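Local coordinates for protein chitinase (Jonesia denitrificans, PDB 5VG0) that binds copper as the lytic polysaccharide monooxygenase domain of a longer protein that probably degrades chitin, at residues Cys23-Ile26 with Ser27-Pro30; Tyr85-Gly89 with Gln90-Thr94; Trp124-Ser127 with Asn128-Asn131. All blocks are in the same frame, centred on the assembly; numbering follows the deposited sequence. Where two conformers were deposited one is given.

Contact 1: Cys23-Ile26 with Ser27-Pro30; sequences CGQI and SYEP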
ATOM      1  N   CYS A  23      14.024   5.059  -8.419  1.00 13.90           N
ATOM      2  CA  CYS A  23      13.186   5.518  -7.324  1.00 13.32           C
ATOM      3  C   CYS A  23      13.976   6.056  -6.148  1.00 13.76           C
ATOM      4  O   CYS A  23      13.370   6.595  -5.226  1.00 16.21           O
ATOM      5  CB  CYS A  23      12.301   4.385  -6.811  1.00 12.14           C
ATOM      6  SG  CYS A  23      11.294   3.622  -8.071  1.00 11.70           S
ATOM      7  N   GLY A  24      15.295   5.911  -6.141  1.00 14.41           N
ATOM      8  CA  GLY A  24      16.064   6.328  -4.997  1.00 14.56           C
ATOM      9  C   GLY A  24      15.987   5.368  -3.828  1.00 13.51           C
ATOM     10  O   GLY A  24      15.904   4.147  -4.006  1.00 15.04           O
ATOM     11  N   GLN A  25      15.979   5.939  -2.626  1.00 14.31           N
ATOM     12  CA  GLN A  25      16.176   5.126  -1.435  0.55 14.68           C
ATOM     13  C   GLN A  25      15.072   4.096  -1.236  1.00 13.20           C
ATOM     14  O   GLN A  25      15.344   3.017  -0.698  1.00 13.94           O
ATOM     15  CB  GLN A  25      16.314   6.016  -0.203  0.55 17.80           C
ATOM     16  CG  GLN A  25      16.596   5.252   1.082  0.55 20.15           C
ATOM     17  CD  GLN A  25      17.854   4.404   1.025  0.55 22.23           C
ATOM     18  OE1 GLN A  25      18.788   4.694   0.281  0.55 23.91           O
ATOM     19  NE2 GLN A  25      17.884   3.345   1.826  0.55 22.86           N
ATOM     20  N   ILE A  26      13.845   4.382  -1.667  1.00 11.63           N
ATOM     21  CA  ILE A  26      12.752   3.439  -1.440  1.00 11.10           C
ATOM     22  C   ILE A  26      13.038   2.075  -2.040  1.00 10.32           C
ATOM     23  O   ILE A  26      12.557   1.060  -1.537  1.00 11.38           O
ATOM     24  CB  ILE A  26      11.411   4.013  -1.947  1.00 11.34           C
ATOM     25  CG1 ILE A  26      10.238   3.108  -1.550  1.00 12.49           C
ATOM     26  CG2 ILE A  26      11.403   4.200  -3.444  1.00 12.39           C
ATOM     27  CD1 ILE A  26      10.027   3.017  -0.055  1.00 14.11           C
ATOM     28  N   SER A  27      13.808   2.021  -3.124  1.00 10.31           N
ATOM     29  CA  SER A  27      14.075   0.747  -3.768  1.00 10.58           C
ATOM     30  C   SER A  27      14.808  -0.211  -2.860  1.00 10.87           C
ATOM     31  O   SER A  27      14.735  -1.420  -3.076  1.00 12.81           O
ATOM     32  CB  SER A  27      14.921   0.979  -5.001  1.00 11.49           C
ATOM     33  OG  SER A  27      14.174   1.767  -5.899  1.00 14.03           O
ATOM     34  N   TYR A  28      15.513   0.301  -1.859  1.00 10.82           N
ATOM     35  CA  TYR A  28      16.272  -0.516  -0.932  1.00 11.87           C
ATOM     36  C   TYR A  28      15.513  -0.857   0.333  1.00 12.86           C
ATOM     37  O   TYR A  28      15.992  -1.689   1.109  1.00 14.43           O
ATOM     38  CB  TYR A  28      17.582   0.189  -0.580  1.00 13.47           C
ATOM     39  CG  TYR A  28      18.433   0.421  -1.807  1.00 14.33           C
ATOM     40  CD1 TYR A  28      19.223  -0.588  -2.325  1.00 17.21           C
ATOM     41  CD2 TYR A  28      18.395   1.629  -2.486  1.00 17.75           C
ATOM     42  CE1 TYR A  28      19.984  -0.390  -3.460  1.00 19.76           C
ATOM     43  CE2 TYR A  28      19.149   1.832  -3.617  1.00 20.05           C
ATOM     44  CZ  TYR A  28      19.938   0.818  -4.098  1.00 22.24           C
ATOM     45  OH  TYR A  28      20.707   1.001  -5.230  1.00 26.26           O
ATOM     46  N   GLU A  29      14.362  -0.235   0.579  1.00 11.92           N
ATOM     47  CA  GLU A  29      13.611  -0.479   1.807  1.00 12.38           C
ATOM     48  C   GLU A  29      12.125  -0.232   1.570  1.00 10.90           C
ATOM     49  O   GLU A  29      11.511   0.670   2.158  1.00 11.27           O
ATOM     50  CB  GLU A  29      14.151   0.345   2.966  1.00 16.25           C
ATOM     51  CG  GLU A  29      14.285   1.800   2.707  1.00 19.04           C
ATOM     52  CD  GLU A  29      14.806   2.514   3.939  1.00 24.44           C
ATOM     53  OE1 GLU A  29      14.321   2.227   5.060  1.00 26.56           O
ATOM     54  OE2 GLU A  29      15.725   3.332   3.799  1.00 27.02           O
ATOM     55  N   PRO A  30      11.498  -1.063   0.742  1.00  9.67           N
ATOM     56  CA  PRO A  30      10.077  -0.879   0.447  1.00  9.28           C
ATOM     57  C   PRO A  30       9.184  -0.987   1.662  1.00  8.56           C
ATOM     58  O   PRO A  30       8.065  -0.474   1.617  1.00  9.10           O
ATOM     59  CB  PRO A  30       9.789  -1.996  -0.561  1.00 10.09           C
ATOM     60  CG  PRO A  30      10.834  -3.031  -0.288  1.00 11.00           C
ATOM     61  CD  PRO A  30      12.049  -2.242   0.056  1.00 10.38           C
TER
HETATM   62  O   HOH W   1      15.218   2.414  -8.352  1.00 24.63           O

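Contact 2: Tyr85-Gly89 with Gln90-Thr94; sequences YFVDG and QLHQT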
ATOM      1  N   TYR A  85      -8.512   0.401   3.243  1.00  7.29           N
ATOM      2  CA  TYR A  85      -8.304   0.417   1.805  1.00  7.15           C
ATOM      3  C   TYR A  85      -9.161   1.493   1.176  1.00  7.09           C
ATOM      4  O   TYR A  85     -10.381   1.484   1.343  1.00  8.55           O
ATOM      5  CB  TYR A  85      -8.619  -0.944   1.196  1.00  8.26           C
ATOM      6  CG  TYR A  85      -7.698  -2.020   1.690  1.00  8.57           C
ATOM      7  CD1 TYR A  85      -6.485  -2.237   1.081  1.00  8.84           C
ATOM      8  CD2 TYR A  85      -8.001  -2.788   2.788  1.00  8.90           C
ATOM      9  CE1 TYR A  85      -5.613  -3.195   1.523  1.00  9.65           C
ATOM     10  CE2 TYR A  85      -7.116  -3.775   3.237  1.00  9.64           C
ATOM     11  CZ  TYR A  85      -5.922  -3.971   2.594  1.00  9.50           C
ATOM     12  OH  TYR A  85      -5.017  -4.917   2.996  1.00 11.52           O
ATOM     13  N   PHE A  86      -8.510   2.399   0.473  1.00  7.58           N
ATOM     14  CA  PHE A  86      -9.144   3.517  -0.212  1.00  7.94           C
ATOM     15  C   PHE A  86      -9.050   3.283  -1.709  1.00  7.97           C
ATOM     16  O   PHE A  86      -8.060   2.741  -2.199  1.00  9.38           O
ATOM     17  CB  PHE A  86      -8.417   4.838   0.101  1.00  8.83           C
ATOM     18  CG  PHE A  86      -8.430   5.238   1.544  1.00  9.15           C
ATOM     19  CD1 PHE A  86      -7.579   4.648   2.462  1.00 10.70           C
ATOM     20  CD2 PHE A  86      -9.278   6.242   1.976  1.00 10.85           C
ATOM     21  CE1 PHE A  86      -7.613   5.031   3.792  1.00 11.87           C
ATOM     22  CE2 PHE A  86      -9.300   6.614   3.300  1.00 13.18           C
ATOM     23  CZ  PHE A  86      -8.461   6.007   4.203  1.00 13.18           C
ATOM     24  N   VAL A  87     -10.071   3.693  -2.446  1.00  8.04           N
ATOM     25  CA  VAL A  87     -10.038   3.691  -3.899  1.00  8.25           C
ATOM     26  C   VAL A  87     -10.133   5.143  -4.333  1.00  8.54           C
ATOM     27  O   VAL A  87     -11.113   5.826  -4.025  1.00  9.68           O
ATOM     28  CB  VAL A  87     -11.162   2.835  -4.494  1.00 10.47           C
ATOM     29  CG1 VAL A  87     -11.186   2.957  -6.013  1.00 13.50           C
ATOM     30  CG2 VAL A  87     -11.001   1.398  -4.021  1.00 12.14           C
ATOM     31  N   ASP A  88      -9.094   5.631  -4.998  1.00  8.71           N
ATOM     32  CA  ASP A  88      -9.027   7.024  -5.439  1.00  9.54           C
ATOM     33  C   ASP A  88      -9.333   7.987  -4.291  1.00 11.28           C
ATOM     34  O   ASP A  88     -10.024   8.985  -4.464  1.00 13.49           O
ATOM     35  CB  ASP A  88      -9.944   7.266  -6.629  1.00 10.61           C
ATOM     36  CG  ASP A  88      -9.700   6.303  -7.758  1.00 10.67           C
ATOM     37  OD1 ASP A  88      -8.540   5.938  -8.037  1.00 11.86           O
ATOM     38  OD2 ASP A  88     -10.704   5.925  -8.385  1.00 13.18           O
ATOM     39  N   GLY A  89      -8.833   7.680  -3.096  1.00 10.97           N
ATOM     40  CA  GLY A  89      -8.904   8.586  -1.973  1.00 12.48           C
ATOM     41  C   GLY A  89     -10.125   8.453  -1.100  1.00 13.55           C
ATOM     42  O   GLY A  89     -10.221   9.178  -0.098  1.00 16.23           O
ATOM     43  N   GLN A  90     -11.062   7.564  -1.433  1.00 12.43           N
ATOM     44  CA  GLN A  90     -12.281   7.369  -0.658  1.00 13.80           C
ATOM     45  C   GLN A  90     -12.274   5.985  -0.035  1.00 11.27           C
ATOM     46  O   GLN A  90     -11.928   4.992  -0.675  1.00 11.31           O
ATOM     47  CB  GLN A  90     -13.516   7.535  -1.531  1.00 17.25           C
ATOM     48  CG  GLN A  90     -13.930   9.004  -1.773  1.00 21.65           C
ATOM     49  CD  GLN A  90     -12.956   9.755  -2.662  1.00 24.95           C
ATOM     50  OE1 GLN A  90     -12.759   9.406  -3.825  1.00 28.55           O
ATOM     51  NE2 GLN A  90     -12.340  10.790  -2.117  1.00 23.55           N
ATOM     52  N   LEU A  91     -12.648   5.925   1.228  1.00 10.62           N
ATOM     53  CA  LEU A  91     -12.568   4.681   1.968  1.00  9.53           C
ATOM     54  C   LEU A  91     -13.509   3.649   1.364  1.00  9.47           C
ATOM     55  O   LEU A  91     -14.694   3.910   1.149  1.00 12.63           O
ATOM     56  CB  LEU A  91     -12.928   4.944   3.432  1.00 10.49           C
ATOM     57  CG  LEU A  91     -12.834   3.752   4.378  1.00 11.88           C
ATOM     58  CD1 LEU A  91     -11.410   3.217   4.490  1.00 13.26           C
ATOM     59  CD2 LEU A  91     -13.373   4.126   5.754  1.00 14.40           C
ATOM     60  N   HIS A  92     -12.973   2.461   1.125  1.00  8.59           N
ATOM     61  CA  HIS A  92     -13.693   1.386   0.469  1.00  9.11           C
ATOM     62  C   HIS A  92     -13.966   0.216   1.399  1.00  9.13           C
ATOM     63  O   HIS A  92     -15.100  -0.253   1.481  1.00 11.32           O
ATOM     64  CB  HIS A  92     -12.865   0.934  -0.744  1.00  9.91           C
ATOM     65  CG  HIS A  92     -13.542  -0.075  -1.590  1.00 11.34           C
ATOM     66  ND1 HIS A  92     -14.538   0.260  -2.472  1.00 15.01           N
ATOM     67  CD2 HIS A  92     -13.363  -1.407  -1.704  1.00 13.18           C
ATOM     68  CE1 HIS A  92     -14.955  -0.827  -3.090  1.00 17.05           C
ATOM     69  NE2 HIS A  92     -14.268  -1.854  -2.633  1.00 15.94           N
ATOM     70  N   GLN A  93     -12.957  -0.266   2.124  1.00  8.70           N
ATOM     71  CA  GLN A  93     -13.100  -1.384   3.047  1.00  9.05           C
ATOM     72  C   GLN A  93     -12.143  -1.216   4.208  1.00  8.83           C
ATOM     73  O   GLN A  93     -11.045  -0.705   4.041  1.00  9.83           O
ATOM     74  CB  GLN A  93     -12.761  -2.736   2.398  1.00 11.73           C
ATOM     75  CG  GLN A  93     -13.878  -3.318   1.589  1.00 13.81           C
ATOM     76  CD  GLN A  93     -13.471  -4.581   0.858  1.00 14.01           C
ATOM     77  OE1 GLN A  93     -13.420  -4.590  -0.348  1.00 15.04           O
ATOM     78  NE2 GLN A  93     -13.194  -5.652   1.585  1.00 14.74           N
ATOM     79  N   THR A  94     -12.561  -1.715   5.370  1.00  8.95           N
ATOM     80  CA  THR A  94     -11.759  -1.719   6.580  1.00  9.66           C
ATOM     81  C   THR A  94     -11.724  -3.135   7.127  1.00  9.88           C
ATOM     82  O   THR A  94     -12.747  -3.823   7.147  1.00 12.29           O
ATOM     83  CB  THR A  94     -12.381  -0.793   7.631  1.00 11.97           C
ATOM     84  OG1 THR A  94     -12.479   0.525   7.084  1.00 13.92           O
ATOM     85  CG2 THR A  94     -11.567  -0.731   8.911  1.00 13.71           C
TER

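Contact 3: Trp124-Ser127 with Asn128-Asn131; sequences WNVS and NTNN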
ATOM      1  N   TRP A 124      -2.041   0.941   6.766  1.00  7.28           N
ATOM      2  CA  TRP A 124      -1.895  -0.002   7.874  1.00  7.54           C
ATOM      3  C   TRP A 124      -1.667   0.806   9.145  1.00  7.16           C
ATOM      4  O   TRP A 124      -0.616   1.428   9.308  1.00  8.80           O
ATOM      5  CB  TRP A 124      -0.698  -0.915   7.600  1.00  7.84           C
ATOM      6  CG  TRP A 124      -0.283  -1.782   8.744  1.00  7.94           C
ATOM      7  CD1 TRP A 124      -1.027  -2.172   9.807  1.00  9.25           C
ATOM      8  CD2 TRP A 124       1.006  -2.382   8.912  1.00  8.92           C
ATOM      9  NE1 TRP A 124      -0.279  -2.964  10.636  1.00 10.16           N
ATOM     10  CE2 TRP A 124       0.973  -3.113  10.106  1.00  9.75           C
ATOM     11  CE3 TRP A 124       2.179  -2.374   8.167  1.00  9.31           C
ATOM     12  CZ2 TRP A 124       2.072  -3.832  10.576  1.00 11.02           C
ATOM     13  CZ3 TRP A 124       3.267  -3.089   8.637  1.00 11.25           C
ATOM     14  CH2 TRP A 124       3.208  -3.804   9.828  1.00 11.51           C
ATOM     15  N   ASN A 125      -2.649   0.809  10.043  1.00  7.70           N
ATOM     16  CA  ASN A 125      -2.579   1.591  11.270  1.00  8.34           C
ATOM     17  C   ASN A 125      -2.023   0.748  12.413  1.00  8.33           C
ATOM     18  O   ASN A 125      -2.558  -0.314  12.744  1.00  9.68           O
ATOM     19  CB  ASN A 125      -3.967   2.106  11.623  1.00  8.80           C
ATOM     20  CG  ASN A 125      -4.502   3.053  10.595  1.00  9.01           C
ATOM     21  OD1 ASN A 125      -3.896   4.076  10.301  1.00 10.40           O
ATOM     22  ND2 ASN A 125      -5.622   2.714  10.029  1.00 10.68           N
ATOM     23  N   VAL A 126      -0.963   1.227  13.029  1.00  8.80           N
ATOM     24  CA  VAL A 126      -0.318   0.535  14.134  1.00  9.31           C
ATOM     25  C   VAL A 126      -1.015   0.939  15.434  1.00 10.07           C
ATOM     26  O   VAL A 126      -1.271   2.119  15.669  1.00 11.49           O
ATOM     27  CB  VAL A 126       1.180   0.885  14.156  1.00 11.34           C
ATOM     28  CG1 VAL A 126       1.869   0.281  15.369  1.00 12.28           C
ATOM     29  CG2 VAL A 126       1.831   0.407  12.841  1.00 13.56           C
ATOM     30  N   SER A 127      -1.336  -0.032  16.288  1.00  9.82           N
ATOM     31  CA  SER A 127      -2.220   0.244  17.418  1.00 10.46           C
ATOM     32  C   SER A 127      -1.536   0.931  18.584  1.00 10.73           C
ATOM     33  O   SER A 127      -2.226   1.538  19.406  1.00 14.13           O
ATOM     34  CB  SER A 127      -2.891  -1.031  17.897  1.00 13.70           C
ATOM     35  OG  SER A 127      -1.944  -1.915  18.395  1.00 16.60           O
ATOM     36  N   ASN A 128      -0.211   0.854  18.677  1.00 11.07           N
ATOM     37  CA  ASN A 128       0.525   1.364  19.831  1.00 12.73           C
ATOM     38  C   ASN A 128       1.534   2.449  19.477  1.00 12.14           C
ATOM     39  O   ASN A 128       2.372   2.802  20.319  1.00 14.58           O
ATOM     40  CB  ASN A 128       1.235   0.220  20.571  1.00 16.82           C
ATOM     41  CG  ASN A 128       2.041  -0.699  19.632  1.00 22.58           C
ATOM     42  OD1 ASN A 128       2.386  -0.327  18.509  1.00 24.57           O
ATOM     43  ND2 ASN A 128       2.343  -1.915  20.105  1.00 27.43           N
ATOM     44  N   THR A 129       1.484   2.983  18.272  1.00 11.62           N
ATOM     45  CA  THR A 129       2.245   4.168  17.908  1.00 10.97           C
ATOM     46  C   THR A 129       1.298   5.097  17.176  1.00 10.34           C
ATOM     47  O   THR A 129       0.151   4.739  16.915  1.00 10.82           O
ATOM     48  CB  THR A 129       3.449   3.869  17.011  1.00 13.02           C
ATOM     49  OG1 THR A 129       2.956   3.563  15.707  1.00 13.33           O
ATOM     50  CG2 THR A 129       4.288   2.714  17.563  1.00 14.69           C
ATOM     51  N   ASN A 130       1.778   6.287  16.819  1.00 10.23           N
ATOM     52  CA  ASN A 130       0.978   7.201  16.018  1.00 10.51           C
ATOM     53  C   ASN A 130       1.234   7.072  14.527  1.00 10.28           C
ATOM     54  O   ASN A 130       0.861   7.973  13.770  1.00 12.67           O
ATOM     55  CB  ASN A 130       1.177   8.659  16.438  1.00 11.37           C
ATOM     56  CG  ASN A 130       0.081   9.559  15.902  1.00 12.43           C
ATOM     57  OD1 ASN A 130      -1.103   9.249  16.009  1.00 13.00           O
ATOM     58  ND2 ASN A 130       0.469  10.679  15.315  1.00 14.85           N
ATOM     59  N   ASN A 131       1.836   5.982  14.090  1.00 10.43           N
ATOM     60  CA  ASN A 131       2.185   5.833  12.686  1.00 11.33           C
ATOM     61  C   ASN A 131       1.310   4.834  11.954  1.00  9.34           C
ATOM     62  O   ASN A 131       0.673   3.952  12.529  1.00  9.67           O
ATOM     63  CB  ASN A 131       3.651   5.448  12.536  1.00 15.98           C
ATOM     64  CG  ASN A 131       4.564   6.543  12.993  1.00 21.16           C
ATOM     65  OD1 ASN A 131       4.229   7.729  12.903  1.00 22.18           O
ATOM     66  ND2 ASN A 131       5.693   6.159  13.541  1.00 26.11           N
TER

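Contact 1: Cys23-Ile26 with Ser27-Pro30
Gln25 and Glu29 join their polar ends across a tight local turn. Gln25 NE2 donates to Glu29 OE2 at 2.9 Å, with 161° at the hydrogen. The oxygen lies close to the amide plane and is met on its anti side, with the donor tilted out of the carboxylate plane. Amide and carboxylate stand almost perpendicular, 88° apart. Glu29 holds CG between its backbone N and carbonyl carbon (chi1 52°), and the extended chain beyond carries the carboxylate back to Gln25. Its other oxygen, OE1, is hydrogen-bonded to Ser32 OG, so both carboxylate oxygens have a partner. Gln25 was modelled in two conformers, so this link may not be permanent.

The backbone between them forms three successive turns, each bonded from N to the O three residues earlier. Ser27 N reaches Gly24 O at 3.1 Å and Tyr28 N reaches Gln25 O at 3.0 Å. Glu29 N reaches Ile26 O at 3.1 Å. Pro30 has no N-H to continue the series, and its CD rests 3.7 Å from Ile26 O. One water accepts from Cys23 N and lies 2.7 Å from Ser27 OG. Gly24 N is taken by Asp22 OD1.

The turns lie in the long loop between helix 10-15 and strand 34-36. This probably corresponds to the variable loop region of related AA10 enzymes, which contributes to their substrate-binding face. Cys23 forms a disulfide with Cys14 of that helix, and Ser27 packs on Cys14 too. Ile26 and Pro30 both touch Gln11, and Pro30 also meets Ala15. Ile26 further packs on Val33 and Phe49.

Contact 2: Tyr85-Gly89 with Gln90-Thr94
Leu91 CD1 lies over one face of the Phe86 ring, 4.2 Å from its centroid and offset toward the rim. This CH-pi contact joins a non-hydrogen-bonded pair of a beta hairpin. With CG anti to the backbone N (chi1 -177°), Leu91 brings CD1 over the ring, and its CB sits 4.0 Å from Phe86 CE2. An alanine at Phe86 is likely to leave Leu91 CD1 without its aromatic platform and open a gap beside Leu121 and Arg123. On the other face of the hairpin Val87 and His92 run side by side, pointing the same way. Val87 CG2 covers one face of the imidazole, 4.2 Å from the His92 ring centroid. His92 stands there because of a classic beta bulge: Tyr85 O accepts from both His92 N (2.8 Å) and Gln93 N (3.2 Å), each in the carbonyl plane. A type I' turn through Asp88 and Gly89 closes the hairpin.

Strand 80-87 also pairs with strand 118-126, where Asp88 bonds His118 and Thr119. Tyr85 OH bonds His108 and Trp72. His92 NE2 and Gln93 OE1 both bond the backbone of Thr111, just after strand 105-110, tying the hairpin to the edge of the three-stranded sheet 2-6, 68-74, 105-110.

Contact 3: Trp124-Ser127 with Asn128-Asn131
Val126 and Asn131 close a short beta-hairpin loop that leads from strand 118-126 into the antiparallel strand 131-141. Val126 N donates to Asn131 O at 3.2 Å. The valine side chain fills the inside of the loop. Its CG1, anti to the backbone N (chi1 175°), touches Asn128 OD1 at 3.2 Å and Thr129 OG1 at 3.5 Å. Val126 CG2 rests 3.7 Å from Asn131 O. Thr129 turns its hydroxyl inward (chi1 73°), where OG1 accepts from Asn131 N at 3.1 Å. This is an ST turn, and it fixes the way into the second strand. Outside the loop, Val126 packs on Phe133 and on the copper ligand His78. Trp124 stacks on Trp83, and its NE1 bonds Thr80.

Two carbonyl oxygens, Val126 O and Thr129 O, lie 3.2 Å apart. Both are acceptors and would be expected to repel one another. Lys37 NZ bonds both, so its ammonium group probably offsets that repulsion and favours the folded loop. The loop thus sets a valine side chain beside a copper histidine and gives two neighbouring carbonyl oxygens a shared lysine partner.

Overall arrangement
The three local contacts follow one another along one monooxygenase domain. Contact 3 lies nearest the copper: the Trp124 side chain is about 5 Å from the metal, and that of Val126 about 6 Å from the bound peroxide. Contact 1 is further off, with the Glu29 side chain about 10 Å from both, although that side chain is about 6 Å from that of His1. Contact 2 lies away from the annotated sites. Its centre is about 25 Å from that of contact 1, on the opposite side of the chain's centre. Contacts 2 and 3 share a sheet through neighbouring strands 80-87 and 118-126, with centres about 18 Å apart. No two contacts touch.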